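Local coordinates for protein putative thioesterase (Novosphingobium aromaticivorans, PDB 3CJY) that probably hydrolyses acyl-CoA thioesters as a double-hotdog thioesterase, and binds a calcium ion, at residues G59-V64 against L99-G104; L75-L80 against A87-A92; V124-N129 against R165-R170; P131-L136 against I149-A154. One frame throughout, in Å; residues are numbered along the deposited sequence.

Interaction 1 (G59-V64 against L99-G104)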
# COMPACT_ATOMS: atom_id res chain seq x y z
N GLY A 59 -3.83 -6.69 -2.23
CA GLY A 59 -5.13 -6.06 -1.95
C GLY A 59 -4.98 -4.82 -1.08
O GLY A 59 -4.02 -4.67 -0.33
N SER A 60 -5.91 -3.89 -1.27
CA SER A 60 -5.97 -2.70 -0.42
C SER A 60 -7.38 -2.57 0.06
O SER A 60 -8.32 -2.80 -0.69
CB SER A 60 -5.54 -1.42 -1.16
OG SER A 60 -4.18 -1.51 -1.58
N LEU A 61 -7.52 -2.20 1.33
CA LEU A 61 -8.85 -2.07 1.94
C LEU A 61 -8.89 -0.79 2.75
O LEU A 61 -7.95 -0.50 3.49
CB LEU A 61 -9.11 -3.30 2.80
CG LEU A 61 -10.40 -3.54 3.60
CD1 LEU A 61 -10.56 -5.01 3.88
CD2 LEU A 61 -10.38 -2.74 4.91
N GLN A 62 -9.97 -0.03 2.56
CA GLN A 62 -10.21 1.25 3.26
C GLN A 62 -11.26 1.03 4.30
O GLN A 62 -12.30 0.47 4.01
CB GLN A 62 -10.71 2.34 2.29
CG GLN A 62 -9.95 2.37 0.99
CD GLN A 62 -8.46 2.72 1.19
OE1 GLN A 62 -8.14 3.71 1.87
NE2 GLN A 62 -7.55 1.92 0.57
N PHE A 63 -10.97 1.42 5.54
CA PHE A 63 -11.94 1.26 6.64
C PHE A 63 -12.82 2.50 6.72
O PHE A 63 -12.31 3.62 6.90
CB PHE A 63 -11.25 1.05 7.99
CG PHE A 63 -10.43 -0.22 8.07
CD1 PHE A 63 -11.07 -1.46 8.11
CD2 PHE A 63 -9.06 -0.18 8.12
CE1 PHE A 63 -10.35 -2.63 8.19
CE2 PHE A 63 -8.33 -1.34 8.20
CZ PHE A 63 -8.97 -2.56 8.23
N VAL A 64 -14.12 2.28 6.64
CA VAL A 64 -15.10 3.34 6.62
C VAL A 64 -15.75 3.49 7.97
O VAL A 64 -15.97 4.60 8.45
CB VAL A 64 -16.16 3.08 5.54
CG1 VAL A 64 -17.25 4.18 5.54
CG2 VAL A 64 -15.50 2.94 4.14
N LEU A 99 -21.95 0.58 5.12
CA LEU A 99 -20.59 0.29 4.64
C LEU A 99 -19.55 0.41 5.75
O LEU A 99 -19.43 1.45 6.41
CB LEU A 99 -20.20 1.24 3.51
CG LEU A 99 -18.94 0.93 2.72
CD1 LEU A 99 -19.08 -0.41 1.96
CD2 LEU A 99 -18.64 2.06 1.78
N VAL A 100 -18.81 -0.67 5.95
CA VAL A 100 -17.75 -0.70 6.96
C VAL A 100 -16.35 -0.73 6.32
O VAL A 100 -15.38 -0.25 6.89
CB VAL A 100 -17.95 -1.81 8.01
CG1 VAL A 100 -19.23 -1.55 8.80
CG2 VAL A 100 -17.96 -3.19 7.40
N PHE A 101 -16.28 -1.24 5.10
CA PHE A 101 -15.02 -1.23 4.33
C PHE A 101 -15.26 -1.52 2.86
O PHE A 101 -16.28 -2.06 2.50
CB PHE A 101 -13.91 -2.17 4.92
CG PHE A 101 -14.21 -3.65 4.82
CD1 PHE A 101 -14.13 -4.31 3.62
CD2 PHE A 101 -14.51 -4.37 5.95
CE1 PHE A 101 -14.40 -5.67 3.55
CE2 PHE A 101 -14.81 -5.72 5.87
CZ PHE A 101 -14.73 -6.35 4.67
N HIS A 102 -14.33 -1.08 2.03
CA HIS A 102 -14.31 -1.42 0.61
C HIS A 102 -12.87 -1.70 0.23
O HIS A 102 -11.91 -1.17 0.81
CB HIS A 102 -14.96 -0.36 -0.28
CG HIS A 102 -14.18 0.92 -0.35
ND1 HIS A 102 -13.26 1.17 -1.35
CD2 HIS A 102 -14.19 2.02 0.44
CE1 HIS A 102 -12.72 2.36 -1.15
NE2 HIS A 102 -13.27 2.90 -0.08
N SER A 103 -12.69 -2.54 -0.78
CA SER A 103 -11.36 -2.98 -1.17
C SER A 103 -11.22 -3.29 -2.64
O SER A 103 -12.19 -3.54 -3.34
CB SER A 103 -10.99 -4.23 -0.40
OG SER A 103 -11.89 -5.24 -0.74
N GLY A 104 -9.97 -3.27 -3.06
CA GLY A 104 -9.55 -3.62 -4.42
C GLY A 104 -8.47 -4.67 -4.31
O GLY A 104 -7.52 -4.53 -3.56

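Interaction 2 (L75-L80 against A87-A92)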
# COMPACT_ATOMS: atom_id res chain seq x y z
N LEU A 75 -20.20 -9.70 3.02
CA LEU A 75 -19.19 -9.36 2.03
C LEU A 75 -19.72 -9.62 0.65
O LEU A 75 -20.29 -10.68 0.38
CB LEU A 75 -17.90 -10.13 2.25
CG LEU A 75 -17.21 -10.04 3.60
CD1 LEU A 75 -17.54 -11.27 4.44
CD2 LEU A 75 -15.72 -9.99 3.39
N THR A 76 -19.61 -8.60 -0.21
CA THR A 76 -20.06 -8.68 -1.59
C THR A 76 -18.87 -8.47 -2.52
O THR A 76 -18.13 -7.50 -2.40
CB THR A 76 -21.16 -7.67 -1.87
OG1 THR A 76 -22.21 -7.85 -0.92
CG2 THR A 76 -21.75 -7.88 -3.27
N VAL A 77 -18.72 -9.40 -3.44
CA VAL A 77 -17.62 -9.40 -4.41
C VAL A 77 -18.06 -9.04 -5.82
O VAL A 77 -19.02 -9.60 -6.34
CB VAL A 77 -16.99 -10.78 -4.52
CG1 VAL A 77 -15.75 -10.75 -5.42
CG2 VAL A 77 -16.64 -11.35 -3.15
N GLU A 78 -17.34 -8.08 -6.41
CA GLU A 78 -17.54 -7.68 -7.79
C GLU A 78 -16.27 -7.97 -8.56
O GLU A 78 -15.21 -7.45 -8.24
CB GLU A 78 -17.82 -6.18 -7.87
CG GLU A 78 -17.97 -5.66 -9.29
CD GLU A 78 -18.15 -4.14 -9.34
OE1 GLU A 78 -17.71 -3.43 -8.41
OE2 GLU A 78 -18.71 -3.64 -10.34
N VAL A 79 -16.38 -8.75 -9.62
CA VAL A 79 -15.25 -9.06 -10.46
C VAL A 79 -15.21 -8.03 -11.59
O VAL A 79 -16.13 -7.93 -12.42
CB VAL A 79 -15.31 -10.51 -11.00
CG1 VAL A 79 -14.10 -10.79 -11.85
CG2 VAL A 79 -15.44 -11.51 -9.84
N LEU A 80 -14.15 -7.25 -11.61
CA LEU A 80 -13.99 -6.20 -12.62
C LEU A 80 -13.38 -6.79 -13.89
O LEU A 80 -13.60 -6.29 -14.99
CB LEU A 80 -13.12 -5.06 -12.10
CG LEU A 80 -13.54 -4.38 -10.82
CD1 LEU A 80 -12.54 -3.27 -10.46
CD2 LEU A 80 -14.97 -3.81 -10.90
N ALA A 87 -6.81 -11.31 -12.68
CA ALA A 87 -8.16 -10.98 -12.32
C ALA A 87 -8.14 -9.85 -11.29
O ALA A 87 -7.16 -9.68 -10.53
CB ALA A 87 -8.90 -12.20 -11.77
N GLN A 88 -9.18 -9.05 -11.36
CA GLN A 88 -9.37 -7.97 -10.40
C GLN A 88 -10.77 -7.95 -9.87
O GLN A 88 -11.74 -8.21 -10.60
CB GLN A 88 -9.02 -6.65 -11.00
CG GLN A 88 -7.55 -6.65 -11.29
CD GLN A 88 -7.11 -5.34 -11.73
OE1 GLN A 88 -7.83 -4.74 -12.51
NE2 GLN A 88 -5.94 -4.84 -11.24
N ALA A 89 -10.87 -7.68 -8.58
CA ALA A 89 -12.16 -7.67 -7.90
C ALA A 89 -12.20 -6.54 -6.89
O ALA A 89 -11.17 -5.98 -6.54
CB ALA A 89 -12.35 -8.96 -7.15
N ARG A 90 -13.43 -6.20 -6.53
CA ARG A 90 -13.71 -5.30 -5.43
C ARG A 90 -14.60 -6.04 -4.42
O ARG A 90 -15.50 -6.78 -4.81
CB ARG A 90 -14.44 -4.07 -5.91
CG ARG A 90 -13.58 -3.19 -6.74
CD ARG A 90 -14.17 -1.79 -6.80
NE ARG A 90 -15.41 -1.80 -7.53
CZ ARG A 90 -15.85 -0.73 -8.20
NH1 ARG A 90 -15.12 0.38 -8.22
NH2 ARG A 90 -16.99 -0.81 -8.88
N VAL A 91 -14.35 -5.81 -3.15
CA VAL A 91 -15.10 -6.41 -2.06
C VAL A 91 -15.57 -5.36 -1.09
O VAL A 91 -14.79 -4.63 -0.54
CB VAL A 91 -14.29 -7.46 -1.26
CG1 VAL A 91 -15.18 -8.07 -0.16
CG2 VAL A 91 -13.70 -8.56 -2.19
N ALA A 92 -16.87 -5.33 -0.89
CA ALA A 92 -17.49 -4.41 0.04
C ALA A 92 -17.95 -5.19 1.26
O ALA A 92 -18.61 -6.25 1.16
CB ALA A 92 -18.71 -3.71 -0.60
O HOH W 1 -21.46 -6.07 1.45

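Interaction 3 (V124-N129 against R165-R170)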
# COMPACT_ATOMS: atom_id res chain seq x y z
N VAL A 124 17.82 -11.47 13.24
CA VAL A 124 17.25 -11.58 14.59
C VAL A 124 17.49 -12.99 15.14
O VAL A 124 17.71 -13.91 14.38
CB VAL A 124 15.74 -11.26 14.58
CG1 VAL A 124 15.46 -9.89 13.96
CG2 VAL A 124 14.93 -12.31 13.84
N PRO A 125 17.42 -13.18 16.47
CA PRO A 125 17.53 -14.53 17.00
C PRO A 125 16.36 -15.38 16.56
O PRO A 125 15.32 -14.85 16.27
CB PRO A 125 17.48 -14.33 18.54
CG PRO A 125 17.62 -12.85 18.76
CD PRO A 125 17.08 -12.20 17.50
N GLN A 126 16.57 -16.68 16.49
CA GLN A 126 15.48 -17.62 16.20
C GLN A 126 14.41 -17.59 17.31
O GLN A 126 14.70 -17.14 18.42
CB GLN A 126 16.04 -19.02 15.96
CG GLN A 126 16.73 -19.13 14.60
CD GLN A 126 15.74 -19.32 13.47
OE1 GLN A 126 15.13 -20.39 13.36
NE2 GLN A 126 15.52 -18.27 12.63
N PRO A 127 13.20 -18.08 17.03
CA PRO A 127 12.11 -17.96 18.00
C PRO A 127 12.39 -18.48 19.39
O PRO A 127 12.01 -17.82 20.37
CB PRO A 127 10.99 -18.74 17.35
CG PRO A 127 11.24 -18.60 15.89
CD PRO A 127 12.71 -18.56 15.72
N ASP A 128 13.06 -19.62 19.48
CA ASP A 128 13.28 -20.23 20.79
C ASP A 128 14.36 -19.49 21.58
O ASP A 128 14.61 -19.78 22.75
CB ASP A 128 13.56 -21.73 20.67
CG ASP A 128 12.28 -22.54 20.28
OD1 ASP A 128 11.11 -22.06 20.44
OD2 ASP A 128 12.47 -23.70 19.85
N ASN A 129 14.96 -18.50 20.96
CA ASN A 129 15.97 -17.67 21.60
C ASN A 129 15.42 -16.26 21.91
O ASN A 129 16.14 -15.33 22.24
CB ASN A 129 17.21 -17.62 20.75
CG ASN A 129 17.90 -18.99 20.65
OD1 ASN A 129 18.00 -19.73 21.65
ND2 ASN A 129 18.35 -19.35 19.44
N ARG A 165 10.11 -5.66 15.85
CA ARG A 165 10.25 -7.00 15.26
C ARG A 165 9.77 -8.06 16.23
O ARG A 165 10.26 -8.18 17.35
CB ARG A 165 11.68 -7.26 14.84
CG ARG A 165 12.17 -6.33 13.79
CD ARG A 165 13.65 -6.37 13.54
NE ARG A 165 13.94 -5.73 12.27
CZ ARG A 165 15.05 -5.08 11.99
NH1 ARG A 165 15.97 -4.93 12.92
NH2 ARG A 165 15.20 -4.56 10.78
N LEU A 166 8.69 -8.73 15.83
CA LEU A 166 8.05 -9.77 16.64
C LEU A 166 8.01 -11.11 15.90
O LEU A 166 7.78 -11.15 14.69
CB LEU A 166 6.59 -9.33 16.91
CG LEU A 166 6.40 -7.99 17.59
CD1 LEU A 166 4.86 -7.74 17.67
CD2 LEU A 166 6.96 -8.01 18.95
N TRP A 167 8.20 -12.19 16.64
CA TRP A 167 7.90 -13.52 16.15
C TRP A 167 6.43 -13.79 16.53
O TRP A 167 6.02 -13.65 17.70
CB TRP A 167 8.80 -14.61 16.76
CG TRP A 167 10.17 -14.68 16.22
CD1 TRP A 167 11.31 -14.34 16.88
CD2 TRP A 167 10.57 -15.12 14.93
NE1 TRP A 167 12.40 -14.57 16.09
CE2 TRP A 167 11.98 -15.01 14.87
CE3 TRP A 167 9.90 -15.57 13.82
CZ2 TRP A 167 12.71 -15.40 13.73
CZ3 TRP A 167 10.63 -15.94 12.69
CH2 TRP A 167 12.00 -15.86 12.66
N LEU A 168 5.66 -14.20 15.55
CA LEU A 168 4.23 -14.49 15.73
C LEU A 168 3.90 -15.90 15.28
O LEU A 168 4.39 -16.37 14.29
CB LEU A 168 3.35 -13.53 14.90
CG LEU A 168 3.56 -12.05 15.16
CD1 LEU A 168 2.70 -11.26 14.13
CD2 LEU A 168 3.27 -11.65 16.60
N ARG A 169 3.06 -16.57 16.06
CA ARG A 169 2.65 -17.91 15.69
C ARG A 169 1.22 -18.14 16.14
O ARG A 169 0.89 -17.91 17.33
CB ARG A 169 3.56 -18.95 16.33
CG ARG A 169 3.16 -20.36 15.85
CD ARG A 169 4.08 -21.43 16.35
NE ARG A 169 4.16 -21.56 17.80
CZ ARG A 169 5.01 -22.41 18.39
NH1 ARG A 169 5.80 -23.17 17.64
NH2 ARG A 169 5.10 -22.51 19.72
N ARG A 170 0.39 -18.56 15.20
CA ARG A 170 -1.00 -18.94 15.53
C ARG A 170 -1.00 -20.19 16.39
O ARG A 170 -0.41 -21.24 16.04
CB ARG A 170 -1.85 -19.18 14.28
CG ARG A 170 -2.25 -17.88 13.61
CD ARG A 170 -2.91 -18.08 12.35
NE ARG A 170 -4.16 -18.76 12.54
CZ ARG A 170 -5.16 -18.68 11.67
NH1 ARG A 170 -5.04 -17.91 10.59
NH2 ARG A 170 -6.29 -19.32 11.91

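Interaction 4 (P131-L136 against I149-A154)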
# COMPACT_ATOMS: atom_id res chain seq x y z
N PRO A 131 12.33 -13.96 24.04
CA PRO A 131 11.38 -14.00 25.12
C PRO A 131 9.97 -13.65 24.73
O PRO A 131 9.75 -12.98 23.71
CB PRO A 131 11.92 -12.92 26.05
CG PRO A 131 12.42 -11.89 25.11
CD PRO A 131 13.04 -12.68 24.00
N PRO A 132 8.99 -14.13 25.49
CA PRO A 132 7.62 -13.71 25.25
C PRO A 132 7.45 -12.20 25.37
O PRO A 132 8.11 -11.51 26.16
CB PRO A 132 6.83 -14.38 26.39
CG PRO A 132 7.70 -15.47 26.86
CD PRO A 132 9.09 -14.97 26.70
N CYS A 133 6.52 -11.71 24.58
CA CYS A 133 6.15 -10.33 24.63
C CYS A 133 5.16 -10.17 25.77
O CYS A 133 4.10 -10.80 25.75
CB CYS A 133 5.49 -9.93 23.31
SG CYS A 133 4.80 -8.29 23.46
N THR A 134 5.53 -9.40 26.79
CA THR A 134 4.68 -9.21 27.98
C THR A 134 4.03 -7.81 28.00
O THR A 134 3.37 -7.42 28.97
CB THR A 134 5.50 -9.45 29.25
OG1 THR A 134 6.63 -8.58 29.27
CG2 THR A 134 6.01 -10.92 29.27
N THR A 135 4.17 -7.10 26.90
CA THR A 135 3.70 -5.72 26.79
C THR A 135 2.66 -5.47 25.72
O THR A 135 2.56 -4.37 25.17
CB THR A 135 4.93 -4.80 26.57
OG1 THR A 135 5.66 -5.18 25.40
CG2 THR A 135 5.88 -4.88 27.74
N LEU A 136 1.86 -6.46 25.39
CA LEU A 136 0.81 -6.25 24.40
C LEU A 136 -0.22 -5.30 25.00
O LEU A 136 -0.42 -5.25 26.20
CB LEU A 136 0.13 -7.56 23.98
CG LEU A 136 1.00 -8.53 23.16
CD1 LEU A 136 0.25 -9.86 23.02
CD2 LEU A 136 1.35 -7.95 21.82
N ILE A 149 -2.67 -15.85 19.61
CA ILE A 149 -1.39 -15.70 18.95
C ILE A 149 -0.27 -15.71 19.97
O ILE A 149 -0.35 -15.04 21.00
CB ILE A 149 -1.32 -14.34 18.19
CG1 ILE A 149 -2.54 -14.15 17.27
CG2 ILE A 149 -0.01 -14.25 17.43
CD1 ILE A 149 -2.70 -15.26 16.20
N GLU A 150 0.74 -16.53 19.71
CA GLU A 150 1.93 -16.56 20.53
C GLU A 150 2.91 -15.50 20.00
O GLU A 150 3.26 -15.50 18.81
CB GLU A 150 2.55 -17.97 20.56
CG GLU A 150 3.74 -18.07 21.52
CD GLU A 150 4.27 -19.48 21.63
OE1 GLU A 150 3.81 -20.37 20.86
OE2 GLU A 150 5.17 -19.67 22.48
N VAL A 151 3.32 -14.57 20.87
CA VAL A 151 4.18 -13.45 20.46
C VAL A 151 5.47 -13.40 21.23
O VAL A 151 5.47 -13.43 22.46
CB VAL A 151 3.42 -12.09 20.64
CG1 VAL A 151 4.20 -10.91 20.14
CG2 VAL A 151 2.02 -12.11 19.99
N ARG A 152 6.56 -13.33 20.50
CA ARG A 152 7.86 -13.18 21.10
C ARG A 152 8.59 -11.96 20.55
O ARG A 152 8.38 -11.53 19.41
CB ARG A 152 8.68 -14.42 20.89
CG ARG A 152 8.03 -15.64 21.54
CD ARG A 152 8.86 -16.89 21.35
NE ARG A 152 8.17 -18.06 21.91
CZ ARG A 152 8.63 -19.30 21.77
NH1 ARG A 152 9.78 -19.52 21.18
NH2 ARG A 152 7.93 -20.31 22.24
N GLU A 153 9.46 -11.40 21.39
CA GLU A 153 10.24 -10.20 21.01
C GLU A 153 11.45 -10.59 20.18
O GLU A 153 12.34 -11.27 20.68
CB GLU A 153 10.76 -9.47 22.24
CG GLU A 153 9.74 -9.00 23.21
CD GLU A 153 8.93 -7.79 22.73
OE1 GLU A 153 9.30 -7.20 21.68
OE2 GLU A 153 7.93 -7.42 23.42
N ALA A 154 11.54 -10.11 18.93
CA ALA A 154 12.66 -10.46 18.07
C ALA A 154 13.65 -9.31 17.87
O ALA A 154 14.66 -9.48 17.19
CB ALA A 154 12.14 -10.93 16.69
O HOH W 2 7.47 -7.41 25.96

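Interaction 1 (G59-V64 against L99-G104)
Five backbone hydrogen bonds join Gly59-Val64 to the antiparallel strand Leu99-Gly104. Ser60 with Gly104 and Gln62 with His102 form hydrogen-bonded pairs, each sealed by two bonds; the bond from Gln62 N to His102 O is 2.9 Å long and nearly straight. Past the end of the first strand Val64 N still reaches Val100 O at 2.8 Å, but 48° above the carbonyl plane, where the partner strand is distorted by a classic beta bulge: Val100 and Phe101 both stand opposite Gly93. Both segments belong to the N-terminal hotdog domain, whose curved antiparallel sheet wraps around helix 37-52. The aromatic contacts of Phe101 lie on the face carrying Leu61, Phe63, Phe101 and Ser103, which looks onto that helix. Leu61 has CG anti to the backbone N (chi1 -180°), which carries CG to 3.8 Å from Phe101 CD1. Its CD1 lies over one face of that ring, offset toward the rim, a CH-pi contact 4.0 Å from the centroid, while CD2 meets Phe101 CB at 3.6 Å. Branched leucine can thus touch ring and stem of one aromatic together. On the reverse face Gln62 CG comes to His102 CE1 at 3.5 Å. From just past the strand end, Val64 CG2 approaches the imidazole edge at His102 CD2. The second subunit meets the reverse face: Gln62 OE1 is hydrogen-bonded to Gln58 of that subunit, and His102 packs on its Arg90.

Interaction 2 (L75-L80 against A87-A92)
Glu78 and Arg90 lie side by side on the partly exposed face of an antiparallel strand pair and join in a salt bridge. A single carboxylate oxygen, Glu78 OE1, takes both bonds: Arg90 NH2 comes to OE1 at 2.8 Å on its syn side, and Arg90 NE lies 3.0 Å from the same atom, above the carboxylate plane. OE1 sits in the plane of the guanidinium, at its edge, though the two flat groups are turned 38° from each other. The arginine chain bends at chi3 (-68°), which places NE beside Glu78 OE1, whereas the glutamate runs extended. Leu80 comes over one guanidinium face, its CD2 3.9 Å from Arg90 NE. Long charged chains suit this partly exposed site, where Arg90 and Leu80 also pack on His102 of the second subunit.

Beneath them, paired backbone bonds hold Glu78 against Arg90 and Thr76 against Ala92, while Leu80 N bonds to Gln88 O at 2.8 Å. A water donates to Ala92 O and also bonds Thr76 OG1, closing the far end. The opposite face is apolar: Val77 CG2 lies 4.2 Å from Val91 CG2, the two valines pointing the same way, and small Ala89 fits beside Val77. Both valines pack on Val47 of helix 37-52, and Val77 also touches Thr51, a calcium ligand. A largely polar, partly exposed face and an apolar one turned to the helix make this an amphipathic strand pair of the N-terminal hotdog sheet.

Interaction 3 (V124-N129 against R165-R170)
Trp167, on strand 163-170 of the C-terminal hotdog domain, is covered on one face and met at its N-H edge by the proline-rich segment Val124-Asn129, part of the long loop that precedes strand 149-153. The indole N-H makes the hydrogen bond of the contact: NE1 donates to Pro125 O at 2.9 Å, with the oxygen close to the ring plane and the donor in the carbonyl plane. Pro127 covers the face. Its CG stands over the centre of the six-membered ring, 3.8 Å from the centroid and 14° off the normal, a CH-pi contact for which the compact, puckered proline ring can set the C-H bonds of CG down on the indole. Pro127 also opens a short 3-10 turn, in which Asn129 N bonds to Gln126 O. This is a loop closing over the antiparallel sheet of the hotdog fold, with tryptophan presenting both an edge donor and a broad face to it. Val124 adds apolar contacts on two branches: CG2 meets Trp167 CZ2 at 3.8 Å, and CG1 touches Arg165 CD at 4.0 Å. The extended Arg165 chain carries its charge onward to a salt bridge with Asp223, while the Gln126 amide oxygen pairs with Gln243. Trp167 and Val124 both pack on Leu221 of the neighbouring strand 220-230.

Interaction 4 (P131-L136 against I149-A154)
Glu153 and Pro131 are joined by a backbone hydrogen bond, Glu153 N to Pro131 O at 2.8 Å, nearly straight at the hydrogen. A second runs from Cys133 N to Val151 O at 2.9 Å, its donor 36° above the carbonyl plane. These two bonds flank Pro132, whose backbone makes a single bridge with Arg152; having no N-H, proline fits a position where that bond is not needed.

The Glu153 carboxylate extends the polar link. Its chain bends at chi2 (-73°), and OE2 receives a bond of 2.6 Å from a water that also accepts from Thr134 N and bonds Thr135 OG1. The same OE2 forms a salt bridge with Arg194 of helix 188-196, which probably helps to stabilise its negative charge. Along the same strand, Arg152 NH2 bridges to Glu150 OE2 at 2.8 Å, and its NH1 turns to Asp128, connecting strand and loop by charge.

Packing is modest. Cys133 CB lies 3.6 Å from Val151 CG1, a close approach that the small cysteine side chain allows. Leu136 CD1 and Val151 CG2 meet tip to tip at 4.2 Å, and Leu136 also touches Ile190 of helix 188-196. The whole is a loop bridged once to strand 149-153, at the edge of the antiparallel sheet of the C-terminal hotdog domain.

Overall arrangement
The four contacts fall into two pairs, one in each hotdog domain. Interactions 1 and 2 have centres 11 Å apart and share a sheet: strands 87-95 and 98-107 are neighbours, and Ser103 OG lies 3.0 Å from Val91 O, probably hydrogen-bonded. Both also touch the second subunit. Interactions 3 and 4, with centres 8 Å apart, meet through neighbouring strands 149-153 and 163-170 and the salt bridge of Arg169 NH2 with Glu150 OE1, at 2.7 Å. The pairs lie on opposite sides of the chain's centre. Calcium belongs to the first: the side chain of Val79 in interaction 2 is about 6 Å from the ion, whereas interactions 3 and 4 lie away from it.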